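Local coordinates for methylenetetrahydrofolate--tRNA-(uracil-5-)-methyltransferase trmFO (Thermus thermophilus, PDB 3G5S), which catalyses the folate- and FAD-dependent methylation of uridine 54 in tRNA to 5-methyluridine, probably drawing on NADH or NADPH as reductant, at residues Lys64-Gln68 against Leu344-Ala348; Ser52-Glu58 against Gly91-Arg97. All coordinates share one frame; numbering follows the deposited sequence.

Contact 1 of 2, residues Lys64-Gln68 against Leu344-Ala348. With FAD (flavin-adenine dinucleotide), chain B.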
# COMPACT_ATOMS: atom_id res chain seq x y z
N LYS A 64 9.31 -1.03 6.99
CA LYS A 64 8.52 -2.17 7.44
C LYS A 64 8.95 -2.60 8.85
O LYS A 64 8.13 -3.08 9.63
CB LYS A 64 8.62 -3.32 6.44
CG LYS A 64 7.81 -3.09 5.16
CD LYS A 64 7.95 -4.23 4.17
CE LYS A 64 7.15 -3.98 2.90
NZ LYS A 64 5.71 -4.32 3.04
N GLY A 65 10.23 -2.42 9.17
CA GLY A 65 10.71 -2.70 10.51
C GLY A 65 10.06 -1.80 11.54
O GLY A 65 9.71 -2.25 12.64
N LEU A 66 9.90 -0.52 11.21
CA LEU A 66 9.19 0.37 12.11
C LEU A 66 7.73 -0.08 12.27
O LEU A 66 7.21 -0.14 13.38
CB LEU A 66 9.24 1.81 11.62
CG LEU A 66 8.38 2.81 12.38
CD1 LEU A 66 8.67 2.80 13.88
CD2 LEU A 66 8.52 4.21 11.81
N LEU A 67 7.07 -0.41 11.16
CA LEU A 67 5.68 -0.83 11.25
C LEU A 67 5.53 -2.11 12.08
O LEU A 67 4.58 -2.25 12.86
CB LEU A 67 5.09 -0.99 9.85
CG LEU A 67 3.58 -1.27 9.78
CD1 LEU A 67 2.77 -0.21 10.49
CD2 LEU A 67 3.14 -1.37 8.33
N GLN A 68 6.48 -3.04 11.94
CA GLN A 68 6.49 -4.24 12.78
C GLN A 68 6.56 -3.88 14.26
O GLN A 68 5.82 -4.42 15.08
CB GLN A 68 7.67 -5.14 12.41
CG GLN A 68 7.51 -5.81 11.06
CD GLN A 68 8.81 -6.40 10.53
OE1 GLN A 68 9.82 -6.45 11.23
NE2 GLN A 68 8.78 -6.85 9.27
N LEU A 344 1.80 -6.99 6.25
CA LEU A 344 1.88 -6.19 7.45
C LEU A 344 1.03 -4.93 7.37
O LEU A 344 0.31 -4.59 8.32
CB LEU A 344 3.35 -5.82 7.66
CG LEU A 344 3.72 -4.80 8.70
CD1 LEU A 344 3.46 -5.39 10.07
CD2 LEU A 344 5.18 -4.39 8.54
N GLU A 345 1.11 -4.24 6.25
CA GLU A 345 0.29 -3.05 6.02
C GLU A 345 -1.19 -3.41 6.10
O GLU A 345 -2.00 -2.63 6.62
CB GLU A 345 0.59 -2.48 4.63
CG GLU A 345 1.96 -1.81 4.48
CD GLU A 345 3.11 -2.76 4.15
OE1 GLU A 345 3.00 -4.00 4.31
OE2 GLU A 345 4.17 -2.25 3.73
N SER A 346 -1.53 -4.58 5.58
CA SER A 346 -2.91 -5.03 5.64
C SER A 346 -3.34 -5.28 7.09
O SER A 346 -4.38 -4.79 7.53
CB SER A 346 -3.10 -6.25 4.74
OG SER A 346 -2.90 -5.89 3.39
N ALA A 347 -2.53 -6.02 7.84
CA ALA A 347 -2.82 -6.23 9.25
C ALA A 347 -2.92 -4.91 10.02
O ALA A 347 -3.80 -4.73 10.85
CB ALA A 347 -1.76 -7.14 9.87
N ALA A 348 -2.01 -3.98 9.73
CA ALA A 348 -1.97 -2.73 10.47
C ALA A 348 -3.20 -1.85 10.21
O ALA A 348 -3.75 -1.25 11.14
CB ALA A 348 -0.68 -1.98 10.16
PA FAD B . -6.58 -11.30 2.05
O1A FAD B . -6.61 -11.82 0.64
O2A FAD B . -5.49 -11.77 2.96
O5B FAD B . -7.96 -11.57 2.79
C5B FAD B . -9.20 -11.32 2.16
C4B FAD B . -10.17 -12.39 2.62
O4B FAD B . -11.48 -12.05 2.19
C3B FAD B . -9.85 -13.75 2.02
O3B FAD B . -9.76 -14.74 3.02
C2B FAD B . -11.01 -14.02 1.06
O2B FAD B . -11.36 -15.38 0.92
C1B FAD B . -12.13 -13.23 1.71
N9A FAD B . -13.22 -12.75 0.84
C8A FAD B . -13.12 -12.09 -0.35
N7A FAD B . -14.36 -11.73 -0.75
C5A FAD B . -15.24 -12.15 0.19
C6A FAD B . -16.62 -12.06 0.31
N6A FAD B . -17.37 -11.31 -0.52
N1A FAD B . -17.22 -12.59 1.42
C2A FAD B . -16.49 -13.23 2.39
N3A FAD B . -15.12 -13.32 2.29
C4A FAD B . -14.53 -12.79 1.20
N1 FAD B . 1.92 -9.35 0.06
C2 FAD B . 3.18 -9.34 0.60
O2 FAD B . 3.45 -8.58 1.52
N3 FAD B . 4.14 -10.20 0.10
C4 FAD B . 3.88 -11.08 -0.93
O4 FAD B . 4.76 -11.84 -1.35
C4X FAD B . 2.59 -11.09 -1.47
N5 FAD B . 2.27 -11.94 -2.51
C5X FAD B . 0.99 -11.93 -3.02
C6 FAD B . 0.67 -12.80 -4.06
C7 FAD B . -0.61 -12.81 -4.61
C7M FAD B . -0.94 -13.75 -5.73
C8 FAD B . -1.57 -11.95 -4.10
C8M FAD B . -2.96 -11.95 -4.68
C9 FAD B . -1.26 -11.07 -3.06
C9A FAD B . 0.02 -11.06 -2.52
N10 FAD B . 0.34 -10.18 -1.49
C10 FAD B . 1.62 -10.22 -0.97
C1' FAD B . -0.40 -8.86 -1.39
C2' FAD B . -1.13 -8.65 -0.05
O2' FAD B . -0.28 -8.14 0.96
C3' FAD B . -1.84 -9.92 0.42
O3' FAD B . -2.84 -10.22 -0.54
C4' FAD B . -2.49 -9.78 1.80
O4' FAD B . -2.91 -11.06 2.22
C5' FAD B . -3.65 -8.79 1.79
O5' FAD B . -4.37 -8.89 3.00
P FAD B . -5.95 -8.63 2.99
O1P FAD B . -6.26 -7.29 2.41
O2P FAD B . -6.44 -8.92 4.37
O3P FAD B . -6.52 -9.70 1.93
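The carboxylate of E345 is the flat group used across this contact, and K64 reaches it from the side its two oxygens share. The ammonium lies on the syn lone pair of OE2, with K64 NZ 2.7 Å from E345 OE2 in a salt bridge, and adds a weak bond to OE1. The bends at E345 chi2 (85°) and K64 chi4 (-82°) bring the ammonium to the carboxylate, the two chains crossing at about a right angle. OE2 also accepts the backbone N-H of A395, so this buried oxygen has two donors. Q68 meets L344 through CG, while its NE2 is bonded to G56 O of strand 54-57.

Next to the ion pair the packing is apolar. L67 and L344 slide past each other in opposite senses, tightly enough that L67 CD2 is 3.5 Å from L344 CG. L344 CD2 settles among K64 O (3.4 Å), L67 CB and Q68 CG, while L67 CD1 rests against the methyl of A348.

The axes of the two helical segments come within 10.6 Å and cross at 35°, running in roughly the same direction. Helix 343-361 starts at the FAD, where Y343 N binds the cofactor and S346 packs on its ribityl end. M79 of helix 77-84 covers L344 and Q68, and helix 374-384 closes over L67, E345 and A348.

Contact 2 of 2, residues Ser52-Glu58 against Gly91-Arg97. With FAD (flavin-adenine dinucleotide), chain B.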
# COMPACT_ATOMS: atom_id res chain seq x y z
N SER A 52 4.98 -15.16 -0.73
CA SER A 52 6.21 -15.12 0.06
C SER A 52 5.89 -15.17 1.55
O SER A 52 4.86 -14.68 1.98
CB SER A 52 7.03 -13.86 -0.24
OG SER A 52 8.09 -13.71 0.69
N ASN A 53 6.79 -15.77 2.34
CA ASN A 53 6.57 -15.83 3.78
C ASN A 53 7.25 -14.69 4.54
O ASN A 53 7.31 -14.71 5.76
CB ASN A 53 6.99 -17.19 4.34
CG ASN A 53 8.49 -17.41 4.27
OD1 ASN A 53 9.18 -16.82 3.44
ND2 ASN A 53 9.00 -18.27 5.15
N SER A 54 7.72 -13.68 3.81
CA SER A 54 8.37 -12.53 4.44
C SER A 54 7.39 -11.41 4.78
O SER A 54 6.54 -11.04 3.95
CB SER A 54 9.47 -11.97 3.55
OG SER A 54 9.99 -10.78 4.12
N LEU A 55 7.51 -10.87 5.99
CA LEU A 55 6.73 -9.72 6.42
C LEU A 55 7.53 -8.42 6.31
O LEU A 55 7.05 -7.37 6.71
CB LEU A 55 6.22 -9.91 7.85
CG LEU A 55 5.28 -11.09 8.09
CD1 LEU A 55 4.83 -11.12 9.54
CD2 LEU A 55 4.08 -11.02 7.17
N GLY A 56 8.75 -8.51 5.78
CA GLY A 56 9.57 -7.33 5.56
C GLY A 56 10.83 -7.29 6.41
O GLY A 56 10.94 -8.00 7.41
N GLY A 57 11.78 -6.45 6.01
CA GLY A 57 13.01 -6.27 6.76
C GLY A 57 12.76 -5.74 8.17
O GLY A 57 11.92 -4.87 8.37
N GLU A 58 13.51 -6.26 9.13
CA GLU A 58 13.32 -5.94 10.55
C GLU A 58 14.15 -4.76 11.04
O GLU A 58 13.86 -4.19 12.09
CB GLU A 58 13.74 -7.13 11.41
CG GLU A 58 12.81 -8.30 11.40
CD GLU A 58 13.09 -9.21 12.58
OE1 GLU A 58 14.07 -9.99 12.52
OE2 GLU A 58 12.34 -9.13 13.58
N GLY A 91 17.60 -11.33 7.52
CA GLY A 91 17.34 -9.95 7.89
C GLY A 91 15.87 -9.59 7.89
O GLY A 91 15.47 -8.58 8.47
N ALA A 92 15.07 -10.41 7.23
CA ALA A 92 13.63 -10.20 7.19
C ALA A 92 12.96 -11.00 8.29
O ALA A 92 13.47 -12.02 8.74
CB ALA A 92 13.08 -10.59 5.84
N LEU A 93 11.80 -10.51 8.72
CA LEU A 93 10.91 -11.30 9.55
C LEU A 93 10.11 -12.19 8.62
O LEU A 93 9.34 -11.70 7.80
CB LEU A 93 9.97 -10.37 10.32
CG LEU A 93 8.88 -11.05 11.16
CD1 LEU A 93 9.49 -11.96 12.22
CD2 LEU A 93 7.98 -10.01 11.79
N ALA A 94 10.33 -13.49 8.71
CA ALA A 94 9.60 -14.44 7.89
C ALA A 94 9.01 -15.52 8.78
O ALA A 94 9.49 -15.75 9.89
CB ALA A 94 10.52 -15.05 6.83
N VAL A 95 7.97 -16.18 8.28
CA VAL A 95 7.20 -17.09 9.09
C VAL A 95 7.00 -18.46 8.45
O VAL A 95 6.99 -18.60 7.23
CB VAL A 95 5.80 -16.51 9.42
CG1 VAL A 95 5.94 -15.17 10.11
CG2 VAL A 95 4.96 -16.38 8.14
N ASP A 96 6.85 -19.46 9.30
CA ASP A 96 6.30 -20.73 8.89
C ASP A 96 4.82 -20.45 8.62
O ASP A 96 4.08 -20.11 9.54
CB ASP A 96 6.48 -21.76 9.99
CG ASP A 96 5.92 -23.11 9.63
OD1 ASP A 96 4.71 -23.23 9.38
OD2 ASP A 96 6.70 -24.09 9.61
N ARG A 97 4.40 -20.56 7.37
CA ARG A 97 3.06 -20.10 6.98
C ARG A 97 1.94 -20.82 7.72
O ARG A 97 0.96 -20.21 8.14
CB ARG A 97 2.86 -20.24 5.47
CG ARG A 97 3.77 -19.39 4.58
CD ARG A 97 3.55 -19.79 3.12
NE ARG A 97 4.45 -19.14 2.17
CZ ARG A 97 5.67 -19.57 1.87
NH1 ARG A 97 6.16 -20.64 2.48
NH2 ARG A 97 6.41 -18.92 0.98
PA FAD B . -6.58 -11.30 2.05
O1A FAD B . -6.61 -11.82 0.64
O2A FAD B . -5.49 -11.77 2.96
O5B FAD B . -7.96 -11.57 2.79
C5B FAD B . -9.20 -11.32 2.16
C4B FAD B . -10.17 -12.39 2.62
O4B FAD B . -11.48 -12.05 2.19
C3B FAD B . -9.85 -13.75 2.02
O3B FAD B . -9.76 -14.74 3.02
C2B FAD B . -11.01 -14.02 1.06
O2B FAD B . -11.36 -15.38 0.92
C1B FAD B . -12.13 -13.23 1.71
N9A FAD B . -13.22 -12.75 0.84
C8A FAD B . -13.12 -12.09 -0.35
N7A FAD B . -14.36 -11.73 -0.75
C5A FAD B . -15.24 -12.15 0.19
C6A FAD B . -16.62 -12.06 0.31
N6A FAD B . -17.37 -11.31 -0.52
N1A FAD B . -17.22 -12.59 1.42
C2A FAD B . -16.49 -13.23 2.39
N3A FAD B . -15.12 -13.32 2.29
C4A FAD B . -14.53 -12.79 1.20
N1 FAD B . 1.92 -9.35 0.06
C2 FAD B . 3.18 -9.34 0.60
O2 FAD B . 3.45 -8.58 1.52
N3 FAD B . 4.14 -10.20 0.10
C4 FAD B . 3.88 -11.08 -0.93
O4 FAD B . 4.76 -11.84 -1.35
C4X FAD B . 2.59 -11.09 -1.47
N5 FAD B . 2.27 -11.94 -2.51
C5X FAD B . 0.99 -11.93 -3.02
C6 FAD B . 0.67 -12.80 -4.06
C7 FAD B . -0.61 -12.81 -4.61
C7M FAD B . -0.94 -13.75 -5.73
C8 FAD B . -1.57 -11.95 -4.10
C8M FAD B . -2.96 -11.95 -4.68
C9 FAD B . -1.26 -11.07 -3.06
C9A FAD B . 0.02 -11.06 -2.52
N10 FAD B . 0.34 -10.18 -1.49
C10 FAD B . 1.62 -10.22 -0.97
C1' FAD B . -0.40 -8.86 -1.39
C2' FAD B . -1.13 -8.65 -0.05
O2' FAD B . -0.28 -8.14 0.96
C3' FAD B . -1.84 -9.92 0.42
O3' FAD B . -2.84 -10.22 -0.54
C4' FAD B . -2.49 -9.78 1.80
O4' FAD B . -2.91 -11.06 2.22
C5' FAD B . -3.65 -8.79 1.79
O5' FAD B . -4.37 -8.89 3.00
P FAD B . -5.95 -8.63 2.99
O1P FAD B . -6.26 -7.29 2.41
O2P FAD B . -6.44 -8.92 4.37
O3P FAD B . -6.52 -9.70 1.93
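L93 faces two residues of the neighbouring strand at once, L55 and G56, because a beta bulge shifts the antiparallel register by one between the non-hydrogen-bonded pairs S54-A94 and G57-A92. L55 N donates to L93 O at 2.7 Å, nearly along the C=O axis, while L93 N returns a bond to G56 O at 3.0 Å. The backbone of G56 is in a region (phi 115°) where a side chain would strike the preceding carbonyl. S54 OG, lying opposite its own backbone N (chi1 174°), accepts from G56 N, an ST turn within the bulge; S52 OG accepts from S54 N in a second ST turn just before it.

N53 holds both backbone polar atoms of V95. Its O accepts V95 N at 3.0 Å, and its ND2 donates to V95 O at 2.9 Å, from above the carbonyl plane. CG takes the crowded position between N and C (chi1 68°), which folds the amide back on the strand. N53 CB lies 3.7 Å above the centre of one face of the R97 guanidinium, whose NE is bonded to C51 O. Replacing N53 with a leucine would probably leave V95 O without its side-chain donor and the start of the strand pairing less firmly held.

On the buried side, L55 CD1 meets L93 CD2 at 4.0 Å, and both leucines pack on A82 of helix 77-84. At the partly exposed end, the E58 side chain crosses that of L93 at about a right angle, CG 3.7 Å from L93 CB, and its carboxylate forms a salt bridge with R86.

Strand 54-57 is an outer strand of a three-stranded antiparallel sheet, separate from the parallel Rossmann-type sheet, and the loop leading into it borders the FAD site: S52 N makes a weak hydrogen bond to flavin O4.

Overall arrangement
Contact 1 is the more central, its centre about 10 Å from the centre of the chain, and almost wholly buried; contact 2, its centre about 17 Å from the same point, is only partly buried, with R97 and G91 exposed. Side chains make the first, leucine packing beside one ion pair, whereas backbone hydrogen bonds dominate the second. Strand 54-57 leads into helix 63-74, and the two contacts touch: Q68 of contact 1 reaches the bulge backbone of contact 2, and K64 CD packs on G56 CA. Helix 77-84 touches both. Each also reaches the same FAD, but at different parts, 344-348 near the ribityl phosphate and 52-58 at the flavin ring.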